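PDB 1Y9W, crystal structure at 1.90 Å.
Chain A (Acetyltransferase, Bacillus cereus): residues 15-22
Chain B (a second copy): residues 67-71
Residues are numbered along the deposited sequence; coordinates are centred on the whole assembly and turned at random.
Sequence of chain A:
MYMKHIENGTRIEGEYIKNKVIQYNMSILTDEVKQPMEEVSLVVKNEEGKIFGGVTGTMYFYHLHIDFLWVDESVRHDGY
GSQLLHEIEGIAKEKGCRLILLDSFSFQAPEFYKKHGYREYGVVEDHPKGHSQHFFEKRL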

# COMPACT_ATOMS: atom_id res chain seq x y z
N GLU A 15 -14.82 -2.97 -5.67
CA GLU A 15 -14.48 -4.06 -4.75
C GLU A 15 -14.45 -5.36 -5.54
O GLU A 15 -13.71 -6.28 -5.20
CB GLU A 15 -15.53 -4.14 -3.64
CG GLU A 15 -15.22 -5.12 -2.52
CD GLU A 15 -14.02 -4.70 -1.68
OE1 GLU A 15 -13.82 -3.47 -1.50
OE2 GLU A 15 -13.30 -5.58 -1.17
N TYR A 16 -15.28 -5.44 -6.58
CA TYR A 16 -15.34 -6.63 -7.42
C TYR A 16 -14.03 -6.77 -8.19
O TYR A 16 -13.47 -7.86 -8.29
CB TYR A 16 -16.51 -6.52 -8.40
CG TYR A 16 -16.60 -7.64 -9.42
CD1 TYR A 16 -16.77 -8.97 -9.01
CD2 TYR A 16 -16.54 -7.37 -10.79
CE1 TYR A 16 -16.88 -10.01 -9.95
CE2 TYR A 16 -16.65 -8.40 -11.73
CZ TYR A 16 -16.82 -9.71 -11.30
OH TYR A 16 -16.93 -10.73 -12.23
N ILE A 17 -13.57 -5.65 -8.75
CA ILE A 17 -12.32 -5.62 -9.50
C ILE A 17 -11.19 -6.14 -8.62
O ILE A 17 -10.39 -6.98 -9.03
CB ILE A 17 -11.98 -4.18 -9.96
CG1 ILE A 17 -13.03 -3.69 -10.97
CG2 ILE A 17 -10.58 -4.12 -10.55
CD1 ILE A 17 -13.16 -4.58 -12.20
N LYS A 18 -11.15 -5.62 -7.40
CA LYS A 18 -10.14 -6.01 -6.42
C LYS A 18 -10.14 -7.51 -6.15
O LYS A 18 -9.09 -8.14 -6.10
CB LYS A 18 -10.37 -5.26 -5.10
CG LYS A 18 -9.49 -5.72 -3.96
CD LYS A 18 -9.77 -4.95 -2.68
CE LYS A 18 -8.85 -5.39 -1.56
NZ LYS A 18 -8.92 -4.47 -0.38
N ASN A 19 -11.34 -8.08 -5.97
CA ASN A 19 -11.48 -9.51 -5.70
C ASN A 19 -11.16 -10.39 -6.91
O ASN A 19 -10.62 -11.49 -6.77
CB ASN A 19 -12.88 -9.82 -5.19
CG ASN A 19 -13.17 -9.18 -3.84
OD1 ASN A 19 -12.36 -9.28 -2.91
ND2 ASN A 19 -14.31 -8.52 -3.73
N LYS A 20 -11.50 -9.91 -8.10
CA LYS A 20 -11.19 -10.65 -9.31
C LYS A 20 -9.67 -10.70 -9.45
O LYS A 20 -9.11 -11.70 -9.89
CB LYS A 20 -11.83 -9.98 -10.52
CG LYS A 20 -13.35 -10.01 -10.49
CD LYS A 20 -13.92 -11.23 -11.20
CE LYS A 20 -13.51 -12.53 -10.54
NZ LYS A 20 -13.93 -13.70 -11.37
N VAL A 21 -9.00 -9.61 -9.06
CA VAL A 21 -7.54 -9.54 -9.12
C VAL A 21 -6.91 -10.48 -8.09
O VAL A 21 -5.90 -11.13 -8.38
CB VAL A 21 -7.01 -8.12 -8.83
CG1 VAL A 21 -5.52 -8.16 -8.62
CG2 VAL A 21 -7.33 -7.19 -9.98
N ILE A 22 -7.48 -10.52 -6.90
CA ILE A 22 -6.97 -11.39 -5.84
C ILE A 22 -7.21 -12.86 -6.22
O ILE A 22 -6.34 -13.72 -6.03
CB ILE A 22 -7.66 -11.08 -4.49
CG1 ILE A 22 -7.41 -9.62 -4.10
CG2 ILE A 22 -7.14 -12.02 -3.41
CD1 ILE A 22 -8.09 -9.20 -2.81
N ASP B 67 -4.65 1.02 -7.39
CA ASP B 67 -4.67 -0.10 -6.46
C ASP B 67 -4.86 -1.47 -7.12
O ASP B 67 -4.17 -2.43 -6.77
CB ASP B 67 -5.75 0.13 -5.40
CG ASP B 67 -5.63 1.50 -4.74
OD1 ASP B 67 -4.53 1.83 -4.26
OD2 ASP B 67 -6.63 2.25 -4.70
N PHE B 68 -5.79 -1.54 -8.08
CA PHE B 68 -6.07 -2.79 -8.79
C PHE B 68 -6.48 -2.56 -10.24
O PHE B 68 -7.18 -1.61 -10.56
CB PHE B 68 -7.18 -3.57 -8.07
CG PHE B 68 -6.82 -4.00 -6.69
CD1 PHE B 68 -6.07 -5.14 -6.48
CD2 PHE B 68 -7.21 -3.24 -5.59
CE1 PHE B 68 -5.71 -5.53 -5.19
CE2 PHE B 68 -6.85 -3.62 -4.30
CZ PHE B 68 -6.10 -4.76 -4.10
N LEU B 69 -6.02 -3.46 -11.11
CA LEU B 69 -6.33 -3.41 -12.53
C LEU B 69 -6.60 -4.84 -12.96
O LEU B 69 -5.73 -5.70 -12.87
CB LEU B 69 -5.15 -2.84 -13.33
CG LEU B 69 -5.40 -2.55 -14.82
CD1 LEU B 69 -4.35 -1.59 -15.34
CD2 LEU B 69 -5.36 -3.83 -15.60
N TRP B 70 -7.81 -5.09 -13.44
CA TRP B 70 -8.18 -6.43 -13.85
C TRP B 70 -8.75 -6.47 -15.26
O TRP B 70 -9.37 -5.52 -15.74
CB TRP B 70 -9.22 -6.99 -12.88
CG TRP B 70 -9.75 -8.34 -13.25
CD1 TRP B 70 -9.06 -9.53 -13.25
CD2 TRP B 70 -11.08 -8.65 -13.69
NE1 TRP B 70 -9.89 -10.55 -13.66
CE2 TRP B 70 -11.13 -10.04 -13.94
CE3 TRP B 70 -12.24 -7.88 -13.90
CZ2 TRP B 70 -12.30 -10.68 -14.39
CZ3 TRP B 70 -13.40 -8.52 -14.35
CH2 TRP B 70 -13.41 -9.91 -14.59
N VAL B 71 -8.51 -7.59 -15.93
CA VAL B 71 -9.01 -7.84 -17.28
C VAL B 71 -9.25 -9.34 -17.31
O VAL B 71 -8.32 -10.13 -17.09
CB VAL B 71 -8.00 -7.42 -18.37
CG1 VAL B 71 -8.47 -7.89 -19.73
CG2 VAL B 71 -7.85 -5.90 -18.38

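Two aromatic residues on a strand carry this contact. Trp70(B) and Phe68(B) lie two positions apart, so the alternation of the strand turns both CA-to-CB bonds toward the helix of the other copy, while Leu69(B) between them points away. The helix crosses the strand at 73°, with the axes 7.4 Å apart at their closest, and no hydrogen bond links the two stretches: the fit rests on shape and on carbon against ring.

Trp70(B) has the larger covered area, and its indole is used on both face and edge. Lys20(A) CB sits 3.5 Å from the centroid of the Trp70(B) five-membered ring, only 12° off the normal, a CH-pi contact made by the root of a lysine whose end leads away. At the edge, Ile17(A) CD1 comes within 3.8 Å of Trp70(B) CE3. Tyr16(A) adds a lighter, oblique aromatic contact, its CE2 4.2 Å from Trp70(B) CZ3.

Phe68(B) repeats the scheme on a single ring. Lys18(A), extended with all four chi angles t, sets CB and CG over one face of the Phe68(B) ring, and the rest of the chain runs on past the rim; Lys18(A) CG is 3.6 Å from the centroid of the Phe68(B) ring. Val21(A) CG1 meets the edge, 3.7 Å from Phe68(B) CD1. In each case, then, a lysine contributes methylene carbon to an aromatic face and a branched aliphatic residue fills in at the edge.

Val21(A) joins the two halves. While CG1 reaches Phe68(B), Val21(A) CG2 packs 3.5 Å from Trp70(B) CB and 3.6 Å from Leu69(B) O, so this small, buried side chain touches three successive strand residues. Ile17(A), one helical turn earlier, also spans both aromatics: Ile17(A) CG2 lies 4.2 Å from Phe68(B) CB and 3.9 Å from Trp70(B) CB, and CD1 reaches the edge of the indole. The two residues are linked by the helical hydrogen bond from Val21(A) N to Ile17(A) O (3.0 Å).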